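Local coordinates for protein 2,5-dihydroxypyridine 5,6-dioxygenase (Pseudomonas putida KT2440, PDB 7CUP) that catalyses the iron(II)-dependent ring cleavage of 2,5-dihydroxypyridine between carbons 5 and 6, giving N-formylmaleamate in nicotinate degradation, at residues 148-153 and 172-177; 156-159 and 163-166; 266-271 and 328-333. All coordinates share one frame; numbering follows the deposited sequence.

Contact 1: residues 148-153 and 172-177; sequences LLKQAR and YPAVTE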
ATOM      1  N   LEU A 148     -45.594  19.428  12.472  1.00 40.18           N
ATOM      2  CA  LEU A 148     -46.025  19.473  13.897  1.00 42.84           C
ATOM      3  C   LEU A 148     -44.998  20.229  14.736  1.00 44.87           C
ATOM      4  O   LEU A 148     -45.375  21.169  15.442  1.00 45.98           O
ATOM      5  CB  LEU A 148     -46.201  18.050  14.440  1.00 45.97           C
ATOM      6  CG  LEU A 148     -47.611  17.477  14.369  1.00 47.85           C
ATOM      7  CD1 LEU A 148     -47.634  16.042  14.862  1.00 46.95           C
ATOM      8  CD2 LEU A 148     -48.587  18.314  15.190  1.00 53.02           C
ATOM      9  N   LEU A 149     -43.736  19.814  14.690  1.00 47.31           N
ATOM     10  CA  LEU A 149     -42.695  20.404  15.553  1.00 44.03           C
ATOM     11  C   LEU A 149     -42.647  21.929  15.363  1.00 44.26           C
ATOM     12  O   LEU A 149     -42.456  22.609  16.365  1.00 44.01           O
ATOM     13  CB  LEU A 149     -41.337  19.766  15.245  1.00 41.97           C
ATOM     14  CG  LEU A 149     -40.177  20.370  16.034  1.00 42.39           C
ATOM     15  CD1 LEU A 149     -40.477  20.376  17.529  1.00 38.34           C
ATOM     16  CD2 LEU A 149     -38.874  19.628  15.747  1.00 45.89           C
ATOM     17  N   LYS A 150     -42.768  22.446  14.137  1.00 48.72           N
ATOM     18  CA  LYS A 150     -42.460  23.875  13.817  1.00 55.63           C
ATOM     19  C   LYS A 150     -43.427  24.806  14.559  1.00 57.88           C
ATOM     20  O   LYS A 150     -42.962  25.857  15.067  1.00 61.91           O
ATOM     21  CB  LYS A 150     -42.508  24.144  12.310  1.00 55.36           C
ATOM     22  CG  LYS A 150     -41.212  23.818  11.586  1.00 55.94           C
ATOM     23  CD  LYS A 150     -41.359  23.782  10.084  1.00 62.42           C
ATOM     24  CE  LYS A 150     -41.036  25.115   9.451  1.00 64.69           C
ATOM     25  NZ  LYS A 150     -41.505  25.170   8.050  1.00 66.97           N
ATOM     26  N   GLN A 151     -44.700  24.418  14.648  1.00 60.50           N
ATOM     27  CA  GLN A 151     -45.766  25.231  15.298  1.00 65.62           C
ATOM     28  C   GLN A 151     -45.837  24.976  16.827  1.00 61.61           C
ATOM     29  O   GLN A 151     -46.371  25.864  17.523  1.00 61.31           O
ATOM     30  CB  GLN A 151     -47.090  25.056  14.543  1.00 65.69           C
ATOM     31  CG  GLN A 151     -47.568  23.622  14.348  1.00 71.19           C
ATOM     32  CD  GLN A 151     -48.137  23.004  15.603  1.00 79.02           C
ATOM     33  OE1 GLN A 151     -47.712  23.304  16.720  1.00 77.15           O
ATOM     34  NE2 GLN A 151     -49.108  22.121  15.422  1.00 80.95           N
ATOM     35  N   ALA A 152     -45.311  23.861  17.364  1.00 50.33           N
ATOM     36  CA  ALA A 152     -45.379  23.525  18.814  1.00 48.70           C
ATOM     37  C   ALA A 152     -44.836  24.705  19.615  1.00 47.72           C
ATOM     38  O   ALA A 152     -43.938  25.388  19.107  1.00 49.73           O
ATOM     39  CB  ALA A 152     -44.610  22.263  19.147  1.00 45.99           C
ATOM     40  N   ARG A 153     -45.367  24.934  20.816  1.00 49.44           N
ATOM     41  CA  ARG A 153     -45.004  26.101  21.669  1.00 52.73           C
ATOM     42  C   ARG A 153     -44.143  25.633  22.846  1.00 48.62           C
ATOM     43  O   ARG A 153     -43.368  26.468  23.387  1.00 44.60           O
ATOM     44  CB  ARG A 153     -46.276  26.828  22.123  1.00 57.69           C
ATOM     45  CG  ARG A 153     -46.867  27.755  21.068  1.00 64.76           C
ATOM     46  CD  ARG A 153     -45.966  28.955  20.801  1.00 74.80           C
ATOM     47  NE  ARG A 153     -46.383  30.207  21.444  1.00 84.94           N
ATOM     48  CZ  ARG A 153     -45.984  30.665  22.642  1.00 84.84           C
ATOM     49  NH1 ARG A 153     -45.156  29.968  23.405  1.00 82.03           N
ATOM     50  NH2 ARG A 153     -46.436  31.831  23.080  1.00 81.88           N
ATOM     51  N   TYR A 172     -36.304  29.151  18.197  1.00 37.41           N
ATOM     52  CA  TYR A 172     -35.302  28.451  17.348  1.00 36.32           C
ATOM     53  C   TYR A 172     -35.965  27.561  16.311  1.00 34.34           C
ATOM     54  O   TYR A 172     -37.036  27.005  16.536  1.00 37.25           O
ATOM     55  CB  TYR A 172     -34.331  27.654  18.215  1.00 36.67           C
ATOM     56  CG  TYR A 172     -33.397  28.495  19.041  1.00 33.28           C
ATOM     57  CD1 TYR A 172     -32.417  29.262  18.452  1.00 37.79           C
ATOM     58  CD2 TYR A 172     -33.498  28.525  20.422  1.00 35.91           C
ATOM     59  CE1 TYR A 172     -31.557  30.044  19.208  1.00 36.51           C
ATOM     60  CE2 TYR A 172     -32.667  29.312  21.194  1.00 32.70           C
ATOM     61  CZ  TYR A 172     -31.676  30.054  20.587  1.00 34.02           C
ATOM     62  OH  TYR A 172     -30.805  30.784  21.340  1.00 39.12           O
ATOM     63  N   PRO A 173     -35.324  27.346  15.145  1.00 30.84           N
ATOM     64  CA  PRO A 173     -35.951  26.555  14.091  1.00 32.00           C
ATOM     65  C   PRO A 173     -35.981  25.048  14.420  1.00 31.95           C
ATOM     66  O   PRO A 173     -35.305  24.631  15.320  1.00 32.54           O
ATOM     67  CB  PRO A 173     -35.097  26.865  12.852  1.00 30.66           C
ATOM     68  CG  PRO A 173     -33.763  27.304  13.388  1.00 32.40           C
ATOM     69  CD  PRO A 173     -33.983  27.808  14.801  1.00 31.62           C
ATOM     70  N   ALA A 174     -36.788  24.286  13.684  1.00 31.44           N
ATOM     71  CA  ALA A 174     -36.780  22.813  13.578  1.00 34.12           C
ATOM     72  C   ALA A 174     -35.711  22.419  12.544  1.00 38.75           C
ATOM     73  O   ALA A 174     -35.645  23.068  11.506  1.00 37.13           O
ATOM     74  CB  ALA A 174     -38.143  22.350  13.144  1.00 33.35           C
ATOM     75  N   VAL A 175     -34.872  21.427  12.833  1.00 38.55           N
ATOM     76  CA  VAL A 175     -33.896  20.880  11.851  1.00 33.81           C
ATOM     77  C   VAL A 175     -34.226  19.409  11.649  1.00 32.43           C
ATOM     78  O   VAL A 175     -34.513  18.725  12.641  1.00 30.01           O
ATOM     79  CB  VAL A 175     -32.449  21.113  12.307  1.00 35.04           C
ATOM     80  CG1 VAL A 175     -31.443  20.413  11.404  1.00 36.63           C
ATOM     81  CG2 VAL A 175     -32.145  22.598  12.374  1.00 35.04           C
ATOM     82  N   THR A 176     -34.238  18.974  10.392  1.00 30.71           N
ATOM     83  CA  THR A 176     -34.432  17.558   9.992  1.00 28.82           C
ATOM     84  C   THR A 176     -33.132  16.964   9.428  1.00 27.02           C
ATOM     85  O   THR A 176     -32.332  17.706   8.830  1.00 25.20           O
ATOM     86  CB  THR A 176     -35.562  17.442   8.969  1.00 29.58           C
ATOM     87  OG1 THR A 176     -35.148  18.066   7.753  1.00 29.14           O
ATOM     88  CG2 THR A 176     -36.834  18.075   9.486  1.00 30.98           C
ATOM     89  N   GLU A 177     -32.943  15.659   9.636  1.00 24.59           N
ATOM     90  CA  GLU A 177     -31.948  14.832   8.920  1.00 24.19           C
ATOM     91  C   GLU A 177     -32.701  13.619   8.390  1.00 23.49           C
ATOM     92  O   GLU A 177     -33.188  12.885   9.249  1.00 23.84           O
ATOM     93  CB  GLU A 177     -30.798  14.443   9.858  1.00 24.80           C
ATOM     94  CG  GLU A 177     -30.156  15.590  10.587  1.00 24.89           C
ATOM     95  CD  GLU A 177     -28.888  15.240  11.340  1.00 27.07           C
ATOM     96  OE1 GLU A 177     -28.352  14.159  11.095  1.00 27.01           O
ATOM     97  OE2 GLU A 177     -28.423  16.061  12.159  1.00 28.91           O
TER

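Contact 2: residues 156-159 and 163-166; sequences HVRS and SDFH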
ATOM      1  N   HIS A 156     -42.472  18.463  25.930  1.00 38.57           N
ATOM      2  CA  HIS A 156     -42.452  17.862  27.293  1.00 39.80           C
ATOM      3  C   HIS A 156     -42.081  16.376  27.247  1.00 35.12           C
ATOM      4  O   HIS A 156     -42.666  15.610  26.433  1.00 36.67           O
ATOM      5  CB  HIS A 156     -43.778  18.111  28.059  1.00 44.31           C
ATOM      6  CG  HIS A 156     -43.585  18.089  29.545  1.00 49.49           C
ATOM      7  ND1 HIS A 156     -43.414  19.253  30.295  1.00 52.42           N
ATOM      8  CD2 HIS A 156     -43.441  17.058  30.412  1.00 49.21           C
ATOM      9  CE1 HIS A 156     -43.207  18.938  31.564  1.00 50.80           C
ATOM     10  NE2 HIS A 156     -43.220  17.591  31.664  1.00 52.12           N
ATOM     11  N   VAL A 157     -41.213  15.944  28.161  1.00 33.25           N
ATOM     12  CA  VAL A 157     -40.841  14.505  28.241  1.00 33.73           C
ATOM     13  C   VAL A 157     -41.166  13.957  29.628  1.00 33.21           C
ATOM     14  O   VAL A 157     -40.782  14.598  30.629  1.00 32.67           O
ATOM     15  CB  VAL A 157     -39.370  14.289  27.884  1.00 34.17           C
ATOM     16  CG1 VAL A 157     -38.964  12.834  28.072  1.00 36.50           C
ATOM     17  CG2 VAL A 157     -39.109  14.744  26.456  1.00 36.39           C
ATOM     18  N   ARG A 158     -41.787  12.785  29.639  1.00 33.52           N
ATOM     19  CA  ARG A 158     -42.032  11.966  30.857  1.00 38.79           C
ATOM     20  C   ARG A 158     -41.600  10.512  30.598  1.00 36.09           C
ATOM     21  O   ARG A 158     -41.839   9.979  29.503  1.00 37.00           O
ATOM     22  CB  ARG A 158     -43.518  12.060  31.249  1.00 47.60           C
ATOM     23  CG  ARG A 158     -43.982  13.461  31.646  1.00 55.70           C
ATOM     24  CD  ARG A 158     -45.305  13.529  32.412  1.00 64.68           C
ATOM     25  NE  ARG A 158     -46.475  13.667  31.544  1.00 73.69           N
ATOM     26  CZ  ARG A 158     -46.995  14.821  31.100  1.00 81.91           C
ATOM     27  NH1 ARG A 158     -48.070  14.812  30.319  1.00 80.58           N
ATOM     28  NH2 ARG A 158     -46.446  15.979  31.427  1.00 84.63           N
ATOM     29  N   SER A 159     -41.050   9.852  31.604  1.00 35.00           N
ATOM     30  CA  SER A 159     -40.867   8.385  31.599  1.00 34.22           C
ATOM     31  C   SER A 159     -41.183   7.825  32.992  1.00 35.04           C
ATOM     32  O   SER A 159     -41.019   8.576  33.978  1.00 32.37           O
ATOM     33  CB  SER A 159     -39.452   8.059  31.213  1.00 34.60           C
ATOM     34  OG  SER A 159     -38.550   8.408  32.259  1.00 30.09           O
ATOM     35  N   SER A 163     -38.253  10.705  34.175  1.00 36.55           N
ATOM     36  CA  SER A 163     -38.040  11.909  33.343  1.00 38.96           C
ATOM     37  C   SER A 163     -39.311  12.745  33.482  1.00 38.01           C
ATOM     38  O   SER A 163     -40.381  12.142  33.410  1.00 36.45           O
ATOM     39  CB  SER A 163     -37.715  11.577  31.905  1.00 38.10           C
ATOM     40  OG  SER A 163     -36.363  11.149  31.805  1.00 36.91           O
ATOM     41  N   ASP A 164     -39.165  14.043  33.758  1.00 40.10           N
ATOM     42  CA  ASP A 164     -40.260  15.051  33.768  1.00 42.02           C
ATOM     43  C   ASP A 164     -39.632  16.395  33.392  1.00 36.43           C
ATOM     44  O   ASP A 164     -39.081  17.076  34.252  1.00 36.07           O
ATOM     45  CB  ASP A 164     -40.987  15.045  35.116  1.00 47.31           C
ATOM     46  CG  ASP A 164     -42.283  15.843  35.101  1.00 55.08           C
ATOM     47  OD1 ASP A 164     -42.581  16.464  36.131  1.00 63.97           O
ATOM     48  OD2 ASP A 164     -42.982  15.836  34.063  1.00 55.49           O
ATOM     49  N   PHE A 165     -39.633  16.706  32.100  1.00 39.58           N
ATOM     50  CA  PHE A 165     -38.764  17.733  31.474  1.00 36.26           C
ATOM     51  C   PHE A 165     -39.643  18.644  30.607  1.00 35.61           C
ATOM     52  O   PHE A 165     -40.474  18.134  29.817  1.00 30.28           O
ATOM     53  CB  PHE A 165     -37.661  17.037  30.661  1.00 35.74           C
ATOM     54  CG  PHE A 165     -36.760  17.977  29.907  1.00 31.88           C
ATOM     55  CD1 PHE A 165     -35.810  18.731  30.579  1.00 31.84           C
ATOM     56  CD2 PHE A 165     -36.914  18.159  28.543  1.00 31.46           C
ATOM     57  CE1 PHE A 165     -35.002  19.622  29.890  1.00 31.95           C
ATOM     58  CE2 PHE A 165     -36.107  19.049  27.857  1.00 31.88           C
ATOM     59  CZ  PHE A 165     -35.162  19.787  28.532  1.00 31.16           C
ATOM     60  N   HIS A 166     -39.466  19.955  30.740  1.00 38.62           N
ATOM     61  CA  HIS A 166     -40.274  20.946  29.986  1.00 43.47           C
ATOM     62  C   HIS A 166     -39.339  21.904  29.267  1.00 37.49           C
ATOM     63  O   HIS A 166     -38.432  22.463  29.912  1.00 40.29           O
ATOM     64  CB  HIS A 166     -41.269  21.691  30.898  1.00 49.68           C
ATOM     65  CG  HIS A 166     -42.362  22.373  30.132  1.00 54.63           C
ATOM     66  ND1 HIS A 166     -43.398  21.677  29.518  1.00 61.20           N
ATOM     67  CD2 HIS A 166     -42.575  23.680  29.851  1.00 59.73           C
ATOM     68  CE1 HIS A 166     -44.203  22.527  28.909  1.00 61.47           C
ATOM     69  NE2 HIS A 166     -43.716  23.765  29.095  1.00 59.03           N
TER
HETATM   70  O   HOH W   1     -35.888   8.350  31.124  1.00 33.51           O

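Contact 3: residues 266-271 and 328-333; sequences IGWGLQ and IYLDDK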
ATOM      1  N   ILE A 266     -33.055  18.995  21.136  1.00 25.97           N
ATOM      2  CA  ILE A 266     -34.046  18.099  21.783  1.00 28.59           C
ATOM      3  C   ILE A 266     -34.938  17.647  20.650  1.00 26.93           C
ATOM      4  O   ILE A 266     -35.246  18.486  19.804  1.00 30.40           O
ATOM      5  CB  ILE A 266     -34.792  18.855  22.908  1.00 32.07           C
ATOM      6  CG1 ILE A 266     -35.356  20.191  22.430  1.00 34.28           C
ATOM      7  CG2 ILE A 266     -33.882  19.074  24.096  1.00 30.53           C
ATOM      8  CD1 ILE A 266     -36.293  20.844  23.431  1.00 37.64           C
ATOM      9  N   GLY A 267     -35.254  16.370  20.561  1.00 24.18           N
ATOM     10  CA  GLY A 267     -36.011  15.882  19.405  1.00 24.19           C
ATOM     11  C   GLY A 267     -36.321  14.420  19.556  1.00 23.81           C
ATOM     12  O   GLY A 267     -36.149  13.893  20.657  1.00 26.10           O
ATOM     13  N   TRP A 268     -36.757  13.773  18.488  1.00 25.45           N
ATOM     14  CA  TRP A 268     -37.102  12.336  18.551  1.00 27.08           C
ATOM     15  C   TRP A 268     -36.728  11.640  17.244  1.00 25.46           C
ATOM     16  O   TRP A 268     -36.535  12.324  16.233  1.00 24.79           O
ATOM     17  CB  TRP A 268     -38.568  12.150  18.974  1.00 27.63           C
ATOM     18  CG  TRP A 268     -39.622  12.549  17.992  1.00 28.99           C
ATOM     19  CD1 TRP A 268     -40.289  11.719  17.148  1.00 29.58           C
ATOM     20  CD2 TRP A 268     -40.173  13.861  17.773  1.00 29.14           C
ATOM     21  NE1 TRP A 268     -41.185  12.425  16.393  1.00 30.65           N
ATOM     22  CE2 TRP A 268     -41.156  13.734  16.771  1.00 28.51           C
ATOM     23  CE3 TRP A 268     -39.943  15.118  18.332  1.00 31.30           C
ATOM     24  CZ2 TRP A 268     -41.919  14.810  16.319  1.00 29.88           C
ATOM     25  CZ3 TRP A 268     -40.668  16.193  17.861  1.00 32.02           C
ATOM     26  CH2 TRP A 268     -41.647  16.036  16.876  1.00 30.62           C
ATOM     27  N   GLY A 269     -36.591  10.321  17.323  1.00 26.77           N
ATOM     28  CA  GLY A 269     -36.049   9.478  16.258  1.00 26.68           C
ATOM     29  C   GLY A 269     -37.152   8.900  15.439  1.00 26.67           C
ATOM     30  O   GLY A 269     -38.187   8.538  16.040  1.00 26.63           O
ATOM     31  N   LEU A 270     -36.940   8.803  14.128  1.00 25.75           N
ATOM     32  CA  LEU A 270     -37.951   8.316  13.156  1.00 26.62           C
ATOM     33  C   LEU A 270     -37.333   7.261  12.249  1.00 27.74           C
ATOM     34  O   LEU A 270     -37.910   7.008  11.172  1.00 28.49           O
ATOM     35  CB  LEU A 270     -38.484   9.518  12.369  1.00 28.09           C
ATOM     36  CG  LEU A 270     -39.449  10.422  13.152  1.00 30.18           C
ATOM     37  CD1 LEU A 270     -39.770  11.688  12.380  1.00 32.28           C
ATOM     38  CD2 LEU A 270     -40.730   9.690  13.518  1.00 29.76           C
ATOM     39  N   GLN A 271     -36.244   6.620  12.679  1.00 26.21           N
ATOM     40  CA  GLN A 271     -35.511   5.627  11.840  1.00 26.29           C
ATOM     41  C   GLN A 271     -35.697   4.201  12.375  1.00 26.57           C
ATOM     42  O   GLN A 271     -34.945   3.717  13.217  1.00 22.84           O
ATOM     43  CB  GLN A 271     -34.027   6.023  11.741  1.00 26.17           C
ATOM     44  CG  GLN A 271     -33.228   5.188  10.755  1.00 24.12           C
ATOM     45  CD  GLN A 271     -33.927   4.979   9.436  1.00 20.77           C
ATOM     46  OE1 GLN A 271     -34.653   4.007   9.239  1.00 19.71           O
ATOM     47  NE2 GLN A 271     -33.647   5.873   8.501  1.00 21.14           N
ATOM     48  N   ILE A 328     -43.395  11.697  24.792  1.00 35.31           N
ATOM     49  CA  ILE A 328     -42.963  13.029  24.282  1.00 35.61           C
ATOM     50  C   ILE A 328     -44.205  13.780  23.814  1.00 37.24           C
ATOM     51  O   ILE A 328     -44.961  13.222  22.941  1.00 33.86           O
ATOM     52  CB  ILE A 328     -41.935  12.911  23.141  1.00 34.46           C
ATOM     53  CG1 ILE A 328     -40.813  11.919  23.461  1.00 34.98           C
ATOM     54  CG2 ILE A 328     -41.400  14.295  22.808  1.00 35.11           C
ATOM     55  CD1 ILE A 328     -39.905  11.633  22.278  1.00 33.29           C
ATOM     56  N   TYR A 329     -44.359  15.006  24.319  1.00 38.54           N
ATOM     57  CA  TYR A 329     -45.495  15.909  23.995  1.00 42.04           C
ATOM     58  C   TYR A 329     -45.003  17.202  23.354  1.00 37.64           C
ATOM     59  O   TYR A 329     -43.992  17.808  23.822  1.00 39.68           O
ATOM     60  CB  TYR A 329     -46.297  16.264  25.250  1.00 41.26           C
ATOM     61  CG  TYR A 329     -46.867  15.062  25.936  1.00 40.44           C
ATOM     62  CD1 TYR A 329     -46.157  14.412  26.932  1.00 44.29           C
ATOM     63  CD2 TYR A 329     -48.096  14.558  25.568  1.00 41.25           C
ATOM     64  CE1 TYR A 329     -46.668  13.289  27.557  1.00 45.89           C
ATOM     65  CE2 TYR A 329     -48.622  13.437  26.184  1.00 42.41           C
ATOM     66  CZ  TYR A 329     -47.902  12.804  27.177  1.00 42.62           C
ATOM     67  OH  TYR A 329     -48.411  11.694  27.767  1.00 52.65           O
ATOM     68  N   LEU A 330     -45.757  17.612  22.334  1.00 40.18           N
ATOM     69  CA  LEU A 330     -45.746  18.970  21.746  1.00 45.39           C
ATOM     70  C   LEU A 330     -47.003  19.699  22.240  1.00 46.80           C
ATOM     71  O   LEU A 330     -48.126  19.239  21.925  1.00 38.26           O
ATOM     72  CB  LEU A 330     -45.739  18.839  20.223  1.00 46.18           C
ATOM     73  CG  LEU A 330     -44.489  18.180  19.648  1.00 48.35           C
ATOM     74  CD1 LEU A 330     -44.526  18.208  18.126  1.00 47.48           C
ATOM     75  CD2 LEU A 330     -43.226  18.855  20.192  1.00 46.92           C
ATOM     76  N   ASP A 331     -46.818  20.752  23.034  1.00 48.83           N
ATOM     77  CA  ASP A 331     -47.925  21.301  23.854  1.00 51.58           C
ATOM     78  C   ASP A 331     -48.529  20.100  24.597  1.00 57.07           C
ATOM     79  O   ASP A 331     -47.752  19.429  25.315  1.00 56.83           O
ATOM     80  CB  ASP A 331     -48.824  22.129  22.944  1.00 48.11           C
ATOM     81  CG  ASP A 331     -47.994  23.176  22.227  1.00 45.50           C
ATOM     82  OD1 ASP A 331     -48.033  23.206  21.014  1.00 46.56           O
ATOM     83  OD2 ASP A 331     -47.260  23.908  22.903  1.00 48.65           O
ATOM     84  N   ASP A 332     -49.809  19.765  24.418  1.00 57.06           N
ATOM     85  CA  ASP A 332     -50.369  18.579  25.126  1.00 61.48           C
ATOM     86  C   ASP A 332     -50.815  17.547  24.091  1.00 54.09           C
ATOM     87  O   ASP A 332     -51.752  16.800  24.373  1.00 61.14           O
ATOM     88  CB  ASP A 332     -51.428  18.968  26.166  1.00 67.45           C
ATOM     89  CG  ASP A 332     -52.364  20.063  25.705  1.00 75.41           C
ATOM     90  OD1 ASP A 332     -52.704  20.058  24.503  1.00 76.21           O
ATOM     91  OD2 ASP A 332     -52.730  20.918  26.550  1.00 85.87           O
ATOM     92  N   LYS A 333     -50.111  17.484  22.962  1.00 52.43           N
ATOM     93  CA  LYS A 333     -50.261  16.437  21.923  1.00 51.93           C
ATOM     94  C   LYS A 333     -49.017  15.540  21.954  1.00 45.26           C
ATOM     95  O   LYS A 333     -47.903  16.043  21.685  1.00 45.97           O
ATOM     96  CB  LYS A 333     -50.465  17.094  20.555  1.00 60.68           C
ATOM     97  CG  LYS A 333     -50.590  16.136  19.374  1.00 70.34           C
ATOM     98  CD  LYS A 333     -51.786  15.192  19.446  1.00 75.47           C
ATOM     99  CE  LYS A 333     -51.995  14.390  18.177  1.00 77.45           C
ATOM    100  NZ  LYS A 333     -51.902  15.250  16.970  1.00 79.48           N
TER

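Contact 1: residues 148-153 and 172-177
Ala174 sends its methyl group at the last turn of helix 136-151, where Leu149 and Lys150 receive it from two directions. CB of Ala174 lies 3.8 Å from CD2 of Leu149. The same CB lies 3.7 Å from CG of Lys150. The contact is apolar throughout, and no hydrogen bond crosses it. The two segments bury 117 Å² in all, and Ala174 supplies about half of it. The CB of Leu149 is directed toward segment 172-177. CG anti to the backbone N (chi1 177°) sets the branch toward Ala174, and chi2 (53°) makes CD2 the nearer methyl. CD1 turns off, 5.4 Å from CB of Ala174. Lys150 passes by rather than pointing in. Only the start of its chain touches, alongside the alanine methyl. The chain then bends at chi3 (93°) and takes the amino group off to the exposed side, with NZ 6.7 Å from CB of Ala174. The methyl is thus met by a leucine tip and by the flank of a lysine stem. In the fold, the end of helix 136-151 packs beside strand 175-177, the outermost strand, within this chain, of an antiparallel sheet. Ala174 immediately precedes that strand. Leu149 is buried and reaches on to Leu195 and Thr197 of the neighbouring strand 194-197. It also touches Leu330, from a second antiparallel sheet. The backbone hydrogen bonds of the helix end are weak, as Ala152 N to Leu148 O at 3.3 Å illustrates.

Contact 2: residues 156-159 and 163-166
His156 lies flat over the backbone carbonyl of Phe165, and this belongs to the tight part of the contact. Its CG is anti to the backbone N (chi1 -154°), which brings the ring across to the partner strand. Phe165 O sits 3.0 Å above the ring plane, over its centre. The ring is also held at its edge. NE2 donates to Asp164 OD2 at 3.0 Å, almost straight (172°), within the ring plane but from above the carboxylate plane. On the other nitrogen, ND1 faces ND1 of His166 at 2.5 Å. That distance is unusually short, so its detail is doubtful. With an alanine here, Asp164 OD2 would probably lose its N-H donor, and Phe165 O the ring that covers it. Val157 and Phe165 form a hydrogen-bonded pair, each N to the other's O at 2.8 Å. Their side chains share the face away from His156 and are buried. Towards the turn, Ser159 N bonds to Ser163 O, and Ser163 N returns to Ser159 OG at 3.0 Å. A water joins the two hydroxyls, and Ser163 OG also bonds to Val209 N.

The solvent side is looser. Arg158 runs beside Asp164, its CG 3.5 Å from OD2. Its guanidinium does not close a salt bridge, as NH2 stays 4.4 Å from Asp164 OD2. Segments 156-158 and 164-166 run antiparallel at 176°, within the beta hairpin of strands 154-158 and 164-168.

Contact 3: residues 266-271 and 328-333
Trp268 is the residue through which segment 266-271 meets Ile328 and Leu330. The segment arrives as strand 263-269, and the side chain of Ile266 packs on Phe299 and Phe301. Gly267 follows, and the CB of Trp268 is then directed toward the other segment. CG of Trp268 stands between the backbone N and the carbonyl carbon (chi1 70°), the crowded position. This turns the indole so that CH2 reaches Leu330 while CB stays at Ile328. The residue therefore touches at both ends. At its root, CB lies 3.6 Å from CD1 of Ile328. At its far end, CH2 lies 3.8 Å from CD1 of Leu330. Both methyls come obliquely to the indole, and the leucine side chain crosses it at about a right angle. Ile328 reaches in with an extended chain (chi2 172°), which brings CD1 up to the tryptophan. No hydrogen bond crosses the contact. Val336, together with Ala145 and Leu149 of helix 136-151, also touches the Trp268 side chain. Past Trp268, the chain leaves the contact through Gly269. On the other segment, the backbones of Leu330 and Lys333 are bonded both ways, with Leu330 N to Lys333 O at 2.7 Å, across a two-residue turn. The three touching side chains are buried. They form part of a hydrophobic core between side chains of two antiparallel sheets, with helix 136-151 also packed against it.

Contact 2 is nested inside the loop that contact 1 closes, and contact 3 follows both in the chain. Contacts 1 and 3 lie 10 Å apart between centres and touch. Leu149 CA is 3.8 Å from Leu330 CD1, and Arg153 N probably bonds to Asp331 OD2 at 3.0 Å. Contacts 2 and 3 share a sheet, their centres 11 Å apart, with a probable hydrogen bond of 2.7 Å between His156 N and Tyr329 O. Contacts 1 and 2 do not touch beyond the chain that links them. All three stand back from the metal: the side chains of Leu149, Phe165 and Trp268 are about 14, 13 and 14 Å from the bound iron, which His265, Ser302, His318 and Asp320 hold.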